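PDB 4ECN: leucine-rich repeat protein from Bacteroides thetaiotaomicron, which is of unknown function but, as an extracellular leucine-rich repeat protein with two DUF4458 domains, probably binds other proteins. Local coordinates for residues T132-L137 and D206-L211; Y150-I155 and V257-K262; V158-M163 and T171-M176; V219-Y224 and E235-R240. All coordinates share one frame; numbering follows the deposited sequence.

Contact 1. Residues T132-L137 and D206-L211; sequences TVTFKL and DSAVWL
Thr132 lays its methyl over one face of the Trp210 indole. Thr132 CG2 stands 3.6 Å from the centroid of the five-membered ring, 13° off its normal, a CH-pi contact with Trp210 NE1 the nearest ring atom. The two side chains run side by side and point the same way; with Thr132 OG1 between the backbone N and the carbonyl carbon (chi1 53°), CG2 is left to meet the indole. An alanine in place of Trp210 would probably leave the Thr132 methyl without its aromatic cover and open a gap beside Tyr91, whose ring also meets the indole.

The backbones join through an antiparallel hydrogen-bonded pair: Val133 N donates to Val209 O and Val209 N to Val133 O, each at 3.0 Å. Both oxygens also take a CA-H contact, from Thr132 CA and Ala208 CA respectively. This ladder belongs to the mixed sheet of a DUF4458 domain, a family grouped with the transthyretin-like folds. The chain turns a corner at Ser207, which interrupts the pairing; beyond it Phe135 is bonded to Cys205 through the backbone.

Apolar contacts fill the face carrying Val133 and Val209. Val133 CG2 meets Leu211 CD1 at 4.0 Å. Val209 CG2 comes to the edge of the Phe135 ring, 4.0 Å from Phe135 CE2, while Val133 CG1 lies over one face, toward the rim. Phe135 also packs on Val160, Val162, Leu173 and Met176.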
loop_
_atom_site.group_PDB
_atom_site.type_symbol
_atom_site.label_atom_id
_atom_site.label_comp_id
_atom_site.label_asym_id
_atom_site.label_seq_id
_atom_site.Cartn_x
_atom_site.Cartn_y
_atom_site.Cartn_z
ATOM N N THR A 132 -13.813 -48.043 -4.738
ATOM C CA THR A 132 -15.083 -47.316 -4.560
ATOM C C THR A 132 -15.510 -47.374 -3.073
ATOM O O THR A 132 -15.039 -48.233 -2.332
ATOM C CB THR A 132 -16.183 -47.809 -5.510
ATOM O OG1 THR A 132 -16.338 -49.218 -5.388
ATOM C CG2 THR A 132 -15.899 -47.437 -6.968
ATOM N N VAL A 133 -16.340 -46.405 -2.629
ATOM C CA VAL A 133 -16.736 -46.263 -1.221
ATOM C C VAL A 133 -18.199 -45.850 -1.078
ATOM O O VAL A 133 -18.719 -45.091 -1.894
ATOM C CB VAL A 133 -15.813 -45.209 -0.517
ATOM C CG1 VAL A 133 -16.451 -44.600 0.728
ATOM C CG2 VAL A 133 -14.462 -45.814 -0.162
ATOM N N THR A 134 -18.828 -46.320 0.011
ATOM C CA THR A 134 -20.166 -45.941 0.458
ATOM C C THR A 134 -20.041 -45.495 1.897
ATOM O O THR A 134 -19.220 -46.040 2.642
ATOM C CB THR A 134 -21.202 -47.054 0.286
ATOM O OG1 THR A 134 -20.746 -48.220 0.981
ATOM C CG2 THR A 134 -21.506 -47.356 -1.166
ATOM N N PHE A 135 -20.850 -44.517 2.293
ATOM C CA PHE A 135 -20.802 -43.976 3.646
ATOM C C PHE A 135 -21.996 -44.431 4.469
ATOM O O PHE A 135 -23.047 -44.788 3.925
ATOM C CB PHE A 135 -20.738 -42.439 3.596
ATOM C CG PHE A 135 -19.490 -41.977 2.887
ATOM C CD1 PHE A 135 -18.292 -41.833 3.578
ATOM C CD2 PHE A 135 -19.483 -41.787 1.510
ATOM C CE1 PHE A 135 -17.126 -41.469 2.911
ATOM C CE2 PHE A 135 -18.314 -41.415 0.848
ATOM C CZ PHE A 135 -17.153 -41.246 1.553
ATOM N N LYS A 136 -21.795 -44.444 5.787
ATOM C CA LYS A 136 -22.774 -44.791 6.795
ATOM C C LYS A 136 -22.721 -43.713 7.854
ATOM O O LYS A 136 -21.723 -43.585 8.589
ATOM C CB LYS A 136 -22.495 -46.188 7.351
ATOM C CG LYS A 136 -23.411 -46.663 8.470
ATOM C CD LYS A 136 -22.728 -47.831 9.191
ATOM C CE LYS A 136 -23.504 -48.447 10.327
ATOM N NZ LYS A 136 -24.663 -49.228 9.833
ATOM N N LEU A 137 -23.772 -42.878 7.855
ATOM C CA LEU A 137 -23.968 -41.767 8.783
ATOM C C LEU A 137 -24.413 -42.329 10.132
ATOM O O LEU A 137 -25.330 -43.139 10.175
ATOM C CB LEU A 137 -24.989 -40.763 8.221
ATOM C CG LEU A 137 -24.544 -39.796 7.126
ATOM C CD1 LEU A 137 -24.293 -40.502 5.786
ATOM C CD2 LEU A 137 -25.610 -38.740 6.904
ATOM N N ASP A 206 -25.877 -44.586 -0.809
ATOM C CA ASP A 206 -25.883 -45.790 -1.645
ATOM C C ASP A 206 -25.092 -45.608 -2.967
ATOM O O ASP A 206 -24.460 -46.576 -3.398
ATOM C CB ASP A 206 -27.322 -46.226 -1.935
ATOM C CG ASP A 206 -28.080 -46.731 -0.700
ATOM O OD1 ASP A 206 -27.421 -46.984 0.353
ATOM O OD2 ASP A 206 -29.327 -46.899 -0.793
ATOM N N SER A 207 -25.086 -44.404 -3.585
ATOM C CA SER A 207 -24.266 -44.195 -4.781
ATOM C C SER A 207 -22.768 -44.154 -4.373
ATOM O O SER A 207 -22.355 -43.276 -3.593
ATOM C CB SER A 207 -24.678 -42.926 -5.524
ATOM O OG SER A 207 -26.001 -42.992 -6.031
ATOM N N ALA A 208 -21.979 -45.152 -4.839
ATOM C CA ALA A 208 -20.552 -45.255 -4.530
ATOM C C ALA A 208 -19.773 -44.121 -5.161
ATOM O O ALA A 208 -20.194 -43.581 -6.188
ATOM C CB ALA A 208 -20.001 -46.581 -5.014
ATOM N N VAL A 209 -18.631 -43.754 -4.550
ATOM C CA VAL A 209 -17.763 -42.704 -5.070
ATOM C C VAL A 209 -16.434 -43.351 -5.412
ATOM O O VAL A 209 -16.180 -44.443 -4.941
ATOM C CB VAL A 209 -17.621 -41.497 -4.108
ATOM C CG1 VAL A 209 -18.984 -40.911 -3.772
ATOM C CG2 VAL A 209 -16.856 -41.852 -2.835
ATOM N N TRP A 210 -15.621 -42.718 -6.267
ATOM C CA TRP A 210 -14.315 -43.246 -6.670
ATOM C C TRP A 210 -13.209 -42.503 -5.964
ATOM O O TRP A 210 -12.969 -41.329 -6.269
ATOM C CB TRP A 210 -14.098 -43.169 -8.200
ATOM C CG TRP A 210 -14.794 -44.232 -8.991
ATOM C CD1 TRP A 210 -14.243 -45.372 -9.497
ATOM C CD2 TRP A 210 -16.174 -44.248 -9.370
ATOM N NE1 TRP A 210 -15.207 -46.119 -10.137
ATOM C CE2 TRP A 210 -16.401 -45.451 -10.075
ATOM C CE3 TRP A 210 -17.253 -43.367 -9.163
ATOM C CZ2 TRP A 210 -17.659 -45.791 -10.585
ATOM C CZ3 TRP A 210 -18.504 -43.714 -9.656
ATOM C CH2 TRP A 210 -18.699 -44.910 -10.361
ATOM N N LEU A 211 -12.522 -43.188 -5.028
ATOM C CA LEU A 211 -11.378 -42.641 -4.293
ATOM C C LEU A 211 -10.086 -43.366 -4.646
ATOM O O LEU A 211 -10.120 -44.583 -4.805
ATOM C CB LEU A 211 -11.589 -42.734 -2.770
ATOM C CG LEU A 211 -12.645 -41.869 -2.112
ATOM C CD1 LEU A 211 -12.721 -42.193 -0.651
ATOM C CD2 LEU A 211 -12.353 -40.384 -2.279
#

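Contact 2. Residues Y150-I155 and V257-K262; sequences YLFSNI and VPIQLK
Leu261 pushes one methyl against the face of the Tyr150 ring. Leu261 CD2 sits 3.8 Å from the ring centroid and 19° off the normal, a CH-pi contact offset toward CE2 and CZ. Tyr150 CG stands between the backbone N and the carbonyl carbon (chi1 68°), and from there the ring reaches Leu261. Leu261 CD2 also lies 3.4 Å from Tyr150 O and 4.2 Å from Phe152 CB, the root of that side chain. Ile259 makes the second apolar contact: its CG1 approaches Phe152 CE2 at 3.7 Å, and Ile259 CG2 touches both Tyr150 OH and Ile155 CD1, the latter at 4.0 Å.

Around this first shell, a type II beta turn from Phe152 to Ile155 brings Ile155 back toward Tyr150, where its CG1 lies at the ring edge, in plane. The phenol oxygen is held by hydrogen bonds to Glu235 and Thr223. A phenylalanine in place of Tyr150 would keep the ring face for Leu261 but would probably leave these two partners without their shared hydroxyl. Leu261 N is hydrogen-bonded to Glu235 OE2, the same carboxylate oxygen that Tyr150 OH meets.

The contact ties the loop between strands 130-139 and 157-164 to the end of strand 251-259. Leu137 of strand 130-139 packs on Phe152 and Ile259, while Leu234 of strand 230-238 packs on Tyr150 and Ile155.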
loop_
_atom_site.group_PDB
_atom_site.type_symbol
_atom_site.label_atom_id
_atom_site.label_comp_id
_atom_site.label_asym_id
_atom_site.label_seq_id
_atom_site.Cartn_x
_atom_site.Cartn_y
_atom_site.Cartn_z
ATOM N N TYR A 150 -31.144 -30.622 15.620
ATOM C CA TYR A 150 -32.086 -31.111 14.607
ATOM C C TYR A 150 -32.213 -32.662 14.690
ATOM O O TYR A 150 -31.405 -33.309 15.366
ATOM C CB TYR A 150 -31.663 -30.654 13.195
ATOM C CG TYR A 150 -30.386 -31.276 12.669
ATOM C CD1 TYR A 150 -29.137 -30.752 13.006
ATOM C CD2 TYR A 150 -30.426 -32.339 11.771
ATOM C CE1 TYR A 150 -27.961 -31.313 12.513
ATOM C CE2 TYR A 150 -29.258 -32.908 11.274
ATOM C CZ TYR A 150 -28.027 -32.389 11.642
ATOM O OH TYR A 150 -26.886 -32.963 11.138
ATOM N N LEU A 151 -33.237 -33.242 14.006
ATOM C CA LEU A 151 -33.483 -34.692 13.963
ATOM C C LEU A 151 -32.593 -35.399 12.935
ATOM O O LEU A 151 -32.527 -34.935 11.794
ATOM C CB LEU A 151 -34.955 -34.972 13.616
ATOM C CG LEU A 151 -36.011 -34.577 14.642
ATOM C CD1 LEU A 151 -37.374 -34.498 13.998
ATOM C CD2 LEU A 151 -36.021 -35.529 15.843
ATOM N N PHE A 152 -31.941 -36.542 13.321
ATOM C CA PHE A 152 -31.084 -37.349 12.423
ATOM C C PHE A 152 -31.908 -37.761 11.203
ATOM O O PHE A 152 -31.502 -37.532 10.061
ATOM C CB PHE A 152 -30.488 -38.576 13.138
ATOM C CG PHE A 152 -29.464 -39.341 12.325
ATOM C CD1 PHE A 152 -29.858 -40.175 11.280
ATOM C CD2 PHE A 152 -28.111 -39.254 12.624
ATOM C CE1 PHE A 152 -28.912 -40.885 10.534
ATOM C CE2 PHE A 152 -27.165 -39.966 11.879
ATOM C CZ PHE A 152 -27.572 -40.780 10.842
ATOM N N SER A 153 -33.093 -38.340 11.455
ATOM C CA SER A 153 -34.077 -38.606 10.413
ATOM C C SER A 153 -34.410 -37.255 9.778
ATOM O O SER A 153 -34.331 -36.254 10.482
ATOM C CB SER A 153 -35.300 -39.295 11.015
ATOM O OG SER A 153 -35.760 -38.631 12.182
ATOM N N ASN A 154 -34.651 -37.192 8.475
ATOM C CA ASN A 154 -34.944 -35.968 7.702
ATOM C C ASN A 154 -33.585 -35.202 7.332
ATOM O O ASN A 154 -33.616 -34.040 6.898
ATOM C CB ASN A 154 -36.042 -35.001 8.311
ATOM C CG ASN A 154 -35.753 -34.019 9.447
ATOM O OD1 ASN A 154 -34.615 -33.561 9.684
ATOM N ND2 ASN A 154 -36.842 -33.587 10.105
ATOM N N ILE A 155 -32.438 -35.929 7.362
ATOM C CA ILE A 155 -31.175 -35.562 6.712
ATOM C C ILE A 155 -31.369 -36.088 5.287
ATOM O O ILE A 155 -31.535 -37.303 5.136
ATOM C CB ILE A 155 -29.872 -36.091 7.415
ATOM C CG1 ILE A 155 -29.548 -35.373 8.716
ATOM C CG2 ILE A 155 -28.666 -36.040 6.469
ATOM C CD1 ILE A 155 -28.407 -36.063 9.542
ATOM N N VAL A 257 -19.269 -41.549 8.897
ATOM C CA VAL A 257 -19.595 -40.127 8.875
ATOM C C VAL A 257 -20.244 -39.833 10.248
ATOM O O VAL A 257 -21.434 -40.107 10.434
ATOM C CB VAL A 257 -20.456 -39.695 7.663
ATOM C CG1 VAL A 257 -20.764 -38.201 7.711
ATOM C CG2 VAL A 257 -19.772 -40.052 6.345
ATOM N N PRO A 258 -19.442 -39.376 11.245
ATOM C CA PRO A 258 -19.975 -39.172 12.607
ATOM C C PRO A 258 -20.827 -37.896 12.767
ATOM O O PRO A 258 -20.301 -36.814 13.057
ATOM C CB PRO A 258 -18.704 -39.075 13.460
ATOM C CG PRO A 258 -17.683 -38.539 12.553
ATOM C CD PRO A 258 -17.994 -39.093 11.191
ATOM N N ILE A 259 -22.157 -38.055 12.668
ATOM C CA ILE A 259 -23.107 -36.949 12.785
ATOM C C ILE A 259 -23.167 -36.499 14.253
ATOM O O ILE A 259 -23.268 -37.334 15.143
ATOM C CB ILE A 259 -24.489 -37.357 12.220
ATOM C CG1 ILE A 259 -24.380 -37.823 10.737
ATOM C CG2 ILE A 259 -25.542 -36.242 12.392
ATOM C CD1 ILE A 259 -23.791 -36.820 9.721
ATOM N N GLN A 260 -23.075 -35.177 14.491
ATOM C CA GLN A 260 -23.028 -34.578 15.828
ATOM C C GLN A 260 -24.377 -34.057 16.326
ATOM O O GLN A 260 -24.606 -34.068 17.545
ATOM C CB GLN A 260 -22.041 -33.397 15.837
ATOM C CG GLN A 260 -20.610 -33.754 15.456
ATOM C CD GLN A 260 -19.970 -34.749 16.391
ATOM O OE1 GLN A 260 -19.940 -34.565 17.616
ATOM N NE2 GLN A 260 -19.413 -35.808 15.816
ATOM N N LEU A 261 -25.229 -33.544 15.395
ATOM C CA LEU A 261 -26.539 -32.922 15.656
ATOM C C LEU A 261 -26.341 -31.756 16.612
ATOM O O LEU A 261 -26.929 -31.716 17.698
ATOM C CB LEU A 261 -27.577 -33.921 16.207
ATOM C CG LEU A 261 -27.824 -35.198 15.415
ATOM C CD1 LEU A 261 -28.488 -36.247 16.284
ATOM C CD2 LEU A 261 -28.628 -34.939 14.169
ATOM N N LYS A 262 -25.426 -30.859 16.247
ATOM C CA LYS A 262 -25.090 -29.706 17.072
ATOM C C LYS A 262 -25.226 -28.399 16.280
ATOM O O LYS A 262 -25.536 -28.394 15.081
ATOM C CB LYS A 262 -23.654 -29.830 17.630
ATOM C CG LYS A 262 -23.371 -31.036 18.504
ATOM C CD LYS A 262 -21.894 -31.060 18.885
ATOM C CE LYS A 262 -21.482 -32.310 19.627
ATOM N NZ LYS A 262 -20.011 -32.361 19.852
#

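Contact 3. Residues V158-M163 and T171-M176; sequences VDVTVM and TELKGM
Met176, a selenomethionine, sends its terminal methyl among the valines of the opposite strand. Its chain bends at the last torsion (chi3 -58°), which sets Met176 CE 3.7 Å from Val158 CG1 and also against both methyls of Val160. Beside it Leu173 CD1 meets Val160 CG2 at 3.8 Å and, more loosely, Val162 CG1. Val162 and Thr171 continue this row, lying side by side and pointing the same way.

Beneath the apolar row the two strands of a beta hairpin are zipped by three antiparallel hydrogen-bonded pairs: Val158 with Met176, Val160 with Leu173 and Val162 with Thr171. The register slips by one residue between the first two pairs, a beta bulge in which Lys174 and Gly175 together lie against Asp159. Asp159 bridges the irregularity with its carboxylate: Gly175 N donates to Asp159 OD1 at 2.7 Å in a nearly straight bond (172°). Gly175 takes a positive phi there, a conformation that favours glycine.

On the polar face, Thr161 OG1 donates to Glu172 OE1 on the syn side of the carboxylate, 34° out of its plane. Asp159 OD2 lies 4.7 Å from Lys174 NZ and 4.9 Å from Glu172 OE2, so the lysine might partly offset the two like charges. Asp159 OD2 is itself bonded by Tyr224 OH.

Strand 157-164 is flanked on its far side by strand 214-227, and strand 170-179 by strand 202-212. Strand 130-139 packs on the apolar face, and Cys205 of strand 202-212 touches Val158 and Met176.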
loop_
_atom_site.group_PDB
_atom_site.type_symbol
_atom_site.label_atom_id
_atom_site.label_comp_id
_atom_site.label_asym_id
_atom_site.label_seq_id
_atom_site.Cartn_x
_atom_site.Cartn_y
_atom_site.Cartn_z
ATOM N N VAL A 158 -25.829 -35.003 2.075
ATOM C CA VAL A 158 -24.632 -34.752 2.862
ATOM C C VAL A 158 -23.438 -34.408 1.927
ATOM O O VAL A 158 -23.414 -34.800 0.754
ATOM C CB VAL A 158 -24.309 -35.950 3.794
ATOM C CG1 VAL A 158 -23.677 -37.115 3.038
ATOM C CG2 VAL A 158 -23.429 -35.521 4.960
ATOM N N ASP A 159 -22.473 -33.637 2.472
ATOM C CA ASP A 159 -21.189 -33.274 1.860
ATOM C C ASP A 159 -20.117 -33.838 2.713
ATOM O O ASP A 159 -20.078 -33.481 3.886
ATOM C CB ASP A 159 -21.010 -31.740 1.700
ATOM C CG ASP A 159 -21.890 -31.030 0.691
ATOM O OD1 ASP A 159 -22.213 -31.632 -0.340
ATOM O OD2 ASP A 159 -22.172 -29.845 0.892
ATOM N N VAL A 160 -19.276 -34.752 2.212
ATOM C CA VAL A 160 -18.244 -35.205 3.135
ATOM C C VAL A 160 -16.867 -34.912 2.521
ATOM O O VAL A 160 -16.667 -34.979 1.305
ATOM C CB VAL A 160 -18.348 -36.676 3.646
ATOM C CG1 VAL A 160 -19.775 -37.015 4.079
ATOM C CG2 VAL A 160 -17.823 -37.699 2.650
ATOM N N THR A 161 -15.949 -34.517 3.407
ATOM C CA THR A 161 -14.537 -34.297 3.152
ATOM C C THR A 161 -13.788 -35.463 3.726
ATOM O O THR A 161 -13.894 -35.731 4.933
ATOM C CB THR A 161 -14.024 -32.964 3.748
ATOM O OG1 THR A 161 -14.971 -31.919 3.560
ATOM C CG2 THR A 161 -12.636 -32.574 3.225
ATOM N N VAL A 162 -13.033 -36.161 2.877
ATOM C CA VAL A 162 -12.186 -37.265 3.317
ATOM C C VAL A 162 -10.765 -36.817 3.202
ATOM O O VAL A 162 -10.449 -36.093 2.261
ATOM C CB VAL A 162 -12.428 -38.589 2.554
ATOM C CG1 VAL A 162 -13.816 -39.154 2.853
ATOM C CG2 VAL A 162 -12.189 -38.433 1.052
HETATM N N MSE A 163 -9.903 -37.228 4.130
HETATM C CA MSE A 163 -8.485 -36.876 4.048
HETATM C C MSE A 163 -7.671 -38.136 4.028
HETATM O O MSE A 163 -7.895 -39.013 4.854
HETATM C CB MSE A 163 -8.059 -35.971 5.210
HETATM C CG MSE A 163 -6.697 -35.318 5.016
HETATM SE SE MSE A 163 -6.023 -34.466 6.648
HETATM C CE MSE A 163 -5.565 -36.101 7.702
ATOM N N THR A 171 -10.364 -34.537 -0.288
ATOM C CA THR A 171 -11.251 -34.715 -1.444
ATOM C C THR A 171 -12.650 -34.390 -0.981
ATOM O O THR A 171 -13.063 -34.859 0.074
ATOM C CB THR A 171 -11.122 -36.132 -2.053
ATOM O OG1 THR A 171 -9.807 -36.289 -2.605
ATOM C CG2 THR A 171 -12.163 -36.403 -3.144
ATOM N N GLU A 172 -13.357 -33.547 -1.725
ATOM C CA GLU A 172 -14.712 -33.172 -1.340
ATOM C C GLU A 172 -15.738 -33.969 -2.194
ATOM O O GLU A 172 -15.613 -34.035 -3.420
ATOM C CB GLU A 172 -14.915 -31.648 -1.458
ATOM C CG GLU A 172 -16.236 -31.153 -0.869
ATOM C CD GLU A 172 -16.373 -31.136 0.644
ATOM O OE1 GLU A 172 -15.370 -30.810 1.319
ATOM O OE2 GLU A 172 -17.501 -31.356 1.148
ATOM N N LEU A 173 -16.707 -34.607 -1.518
ATOM C CA LEU A 173 -17.772 -35.435 -2.104
ATOM C C LEU A 173 -19.091 -34.716 -1.842
ATOM O O LEU A 173 -19.633 -34.767 -0.733
ATOM C CB LEU A 173 -17.717 -36.863 -1.503
ATOM C CG LEU A 173 -16.341 -37.530 -1.576
ATOM C CD1 LEU A 173 -16.210 -38.668 -0.599
ATOM C CD2 LEU A 173 -15.977 -37.937 -2.979
ATOM N N LYS A 174 -19.559 -33.967 -2.849
ATOM C CA LYS A 174 -20.675 -33.052 -2.681
ATOM C C LYS A 174 -22.029 -33.634 -3.098
ATOM O O LYS A 174 -22.117 -34.449 -4.016
ATOM C CB LYS A 174 -20.411 -31.759 -3.464
ATOM C CG LYS A 174 -19.354 -30.871 -2.793
ATOM C CD LYS A 174 -19.129 -29.525 -3.505
ATOM C CE LYS A 174 -18.078 -28.632 -2.863
ATOM N NZ LYS A 174 -18.482 -28.133 -1.514
ATOM N N GLY A 175 -23.055 -33.186 -2.366
ATOM C CA GLY A 175 -24.467 -33.493 -2.527
ATOM C C GLY A 175 -24.849 -34.950 -2.668
ATOM O O GLY A 175 -25.668 -35.274 -3.531
HETATM N N MSE A 176 -24.300 -35.836 -1.820
HETATM C CA MSE A 176 -24.641 -37.259 -1.860
HETATM C C MSE A 176 -26.013 -37.492 -1.219
HETATM O O MSE A 176 -26.272 -36.932 -0.146
HETATM C CB MSE A 176 -23.572 -38.105 -1.165
HETATM C CG MSE A 176 -22.201 -38.087 -1.864
HETATM SE SE MSE A 176 -20.864 -39.174 -0.931
HETATM C CE MSE A 176 -20.914 -38.281 0.787
#

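Contact 4. Residues V219-Y224 and E235-R240; sequences VAYTTY and ETQSVR
Glu235 OE2 is gripped by three donors: Tyr221 OH across the contact, and Tyr150 OH and Leu261 N from outside it. Tyr221 OH lies 2.6 Å from Glu235 OE2 and comes from above the carboxylate plane; it is met in turn by Gln260 N. Glu235 CG lies between the backbone N and the carbonyl carbon (chi1 75°), and the extended chain beyond brings the carboxylate there. OE2 itself lies at the edge of the phenol ring, in its plane, with ring and carboxylate 77° apart. The other oxygen, Glu235 OE1, accepts Gln237 NE2 on its anti side at 2.9 Å and Lys262 N besides. So many donors would probably favour the ionised carboxylate.

Gln237 runs alongside the Tyr221 ring, and Val239 CG1 meets the ring edge, 3.7 Å from Tyr221 CE2. On the face bearing the threonines, Thr222 OG1 and Thr236 OG1 share a hydrogen bond of 3.2 Å, and Thr236 OG1 has a second partner in Lys272 NZ.

Beneath the side chains this is an antiparallel beta hairpin, in which Tyr221 and Gln237 form a hydrogen-bonded pair. Where the strand 230-238 ends, Val239 N bonds Val219 O from well above the carbonyl plane. Arg240 then lays a face of its guanidinium over Val219 CG1, NH1 donating to Val239 O and salt-bridged to Glu307.

Along its other edge strand 214-227 pairs with strand 157-164; Val219 and Ala220 both face Thr161 there in a classic beta bulge. Ile259 of strand 251-259 packs on Tyr221, Thr223 and Glu235.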
loop_
_atom_site.group_PDB
_atom_site.type_symbol
_atom_site.label_atom_id
_atom_site.label_comp_id
_atom_site.label_asym_id
_atom_site.label_seq_id
_atom_site.Cartn_x
_atom_site.Cartn_y
_atom_site.Cartn_z
ATOM N N VAL A 219 -13.147 -35.921 7.641
ATOM C CA VAL A 219 -12.631 -34.811 8.436
ATOM C C VAL A 219 -13.655 -33.626 8.509
ATOM O O VAL A 219 -13.452 -32.684 9.289
ATOM C CB VAL A 219 -11.243 -34.332 7.911
ATOM C CG1 VAL A 219 -10.192 -35.416 8.119
ATOM C CG2 VAL A 219 -11.286 -33.871 6.452
ATOM N N ALA A 220 -14.757 -33.698 7.748
ATOM C CA ALA A 220 -15.801 -32.662 7.781
ATOM C C ALA A 220 -17.053 -33.077 7.010
ATOM O O ALA A 220 -16.970 -33.865 6.064
ATOM C CB ALA A 220 -15.269 -31.349 7.204
ATOM N N TYR A 221 -18.207 -32.510 7.387
ATOM C CA TYR A 221 -19.461 -32.752 6.664
ATOM C C TYR A 221 -20.421 -31.562 6.809
ATOM O O TYR A 221 -20.336 -30.773 7.763
ATOM C CB TYR A 221 -20.177 -34.055 7.114
ATOM C CG TYR A 221 -20.732 -33.991 8.521
ATOM C CD1 TYR A 221 -22.009 -33.485 8.767
ATOM C CD2 TYR A 221 -19.956 -34.368 9.615
ATOM C CE1 TYR A 221 -22.496 -33.352 10.066
ATOM C CE2 TYR A 221 -20.437 -34.247 10.917
ATOM C CZ TYR A 221 -21.713 -33.751 11.137
ATOM O OH TYR A 221 -22.207 -33.657 12.413
ATOM N N THR A 222 -21.352 -31.475 5.851
ATOM C CA THR A 222 -22.473 -30.549 5.822
ATOM C C THR A 222 -23.703 -31.390 5.494
ATOM O O THR A 222 -23.720 -32.066 4.458
ATOM C CB THR A 222 -22.236 -29.378 4.865
ATOM O OG1 THR A 222 -21.033 -28.706 5.230
ATOM C CG2 THR A 222 -23.365 -28.384 4.897
ATOM N N THR A 223 -24.697 -31.408 6.405
ATOM C CA THR A 223 -25.948 -32.144 6.165
ATOM C C THR A 223 -27.030 -31.163 5.661
ATOM O O THR A 223 -27.011 -29.980 6.017
ATOM C CB THR A 223 -26.419 -32.926 7.407
ATOM O OG1 THR A 223 -26.401 -32.067 8.542
ATOM C CG2 THR A 223 -25.577 -34.165 7.680
ATOM N N TYR A 224 -27.962 -31.665 4.827
ATOM C CA TYR A 224 -29.051 -30.879 4.246
ATOM C C TYR A 224 -30.435 -31.526 4.408
ATOM O O TYR A 224 -30.569 -32.748 4.340
ATOM C CB TYR A 224 -28.817 -30.661 2.743
ATOM C CG TYR A 224 -27.518 -29.975 2.411
ATOM C CD1 TYR A 224 -27.422 -28.585 2.396
ATOM C CD2 TYR A 224 -26.380 -30.712 2.094
ATOM C CE1 TYR A 224 -26.216 -27.948 2.113
ATOM C CE2 TYR A 224 -25.172 -30.087 1.801
ATOM C CZ TYR A 224 -25.093 -28.705 1.810
ATOM O OH TYR A 224 -23.894 -28.094 1.522
ATOM N N GLU A 235 -26.258 -28.469 9.480
ATOM C CA GLU A 235 -25.055 -28.211 10.277
ATOM C C GLU A 235 -23.789 -28.449 9.454
ATOM O O GLU A 235 -23.819 -29.144 8.440
ATOM C CB GLU A 235 -25.003 -29.078 11.559
ATOM C CG GLU A 235 -24.649 -30.539 11.321
ATOM C CD GLU A 235 -24.430 -31.380 12.560
ATOM O OE1 GLU A 235 -24.040 -30.817 13.608
ATOM O OE2 GLU A 235 -24.605 -32.616 12.467
ATOM N N THR A 236 -22.675 -27.917 9.934
ATOM C CA THR A 236 -21.363 -28.104 9.340
ATOM C C THR A 236 -20.444 -28.403 10.500
ATOM O O THR A 236 -20.441 -27.659 11.488
ATOM C CB THR A 236 -20.927 -26.901 8.463
ATOM O OG1 THR A 236 -21.916 -26.633 7.475
ATOM C CG2 THR A 236 -19.638 -27.162 7.740
ATOM N N GLN A 237 -19.725 -29.519 10.431
ATOM C CA GLN A 237 -18.834 -29.870 11.523
ATOM C C GLN A 237 -17.491 -30.355 11.036
ATOM O O GLN A 237 -17.412 -31.028 10.005
ATOM C CB GLN A 237 -19.447 -30.973 12.404
ATOM C CG GLN A 237 -20.780 -30.664 13.078
ATOM C CD GLN A 237 -20.771 -29.585 14.126
ATOM O OE1 GLN A 237 -19.769 -29.313 14.788
ATOM N NE2 GLN A 237 -21.937 -29.003 14.357
ATOM N N SER A 238 -16.434 -30.024 11.799
ATOM C CA SER A 238 -15.094 -30.572 11.623
ATOM C C SER A 238 -15.032 -31.785 12.526
ATOM O O SER A 238 -15.351 -31.687 13.723
ATOM C CB SER A 238 -13.999 -29.554 11.919
ATOM O OG SER A 238 -12.746 -30.067 11.493
ATOM N N VAL A 239 -14.768 -32.950 11.937
ATOM C CA VAL A 239 -14.768 -34.207 12.669
ATOM C C VAL A 239 -13.521 -35.036 12.324
ATOM O O VAL A 239 -12.639 -34.588 11.585
ATOM C CB VAL A 239 -16.073 -35.012 12.370
ATOM C CG1 VAL A 239 -17.307 -34.345 12.979
ATOM C CG2 VAL A 239 -16.263 -35.264 10.875
ATOM N N ARG A 240 -13.468 -36.249 12.902
ATOM C CA ARG A 240 -12.490 -37.313 12.705
ATOM C C ARG A 240 -13.240 -38.636 12.767
ATOM O O ARG A 240 -13.409 -39.222 13.835
ATOM C CB ARG A 240 -11.329 -37.248 13.719
ATOM C CG ARG A 240 -10.269 -36.179 13.442
ATOM C CD ARG A 240 -9.506 -36.436 12.143
ATOM N NE ARG A 240 -8.369 -35.532 11.960
ATOM C CZ ARG A 240 -8.460 -34.291 11.490
ATOM N NH1 ARG A 240 -9.646 -33.769 11.190
ATOM N NH2 ARG A 240 -7.367 -33.551 11.340
#

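How the contacts relate
Contacts 1, 3 and 4 pair strands of one mixed sheet, that of the second DUF4458 domain, and contact 2 packs a loop against the end of its strand 251-259. Contacts 1 and 3 have centres about 10 Å apart and share a core around Phe135, with contact 3 nested inside the loop that contact 1 closes. Contact 4 follows contact 3 in series, about 9 Å away by centres, through the neighbouring strands 157-164 and 214-227. Contact 2 embraces both hairpins along the chain and crosses contact 1; its centre lies about 10 Å from that of contact 4. Strand 251-259 is the last of this sheet in the chain, and helix 266-280 follows it.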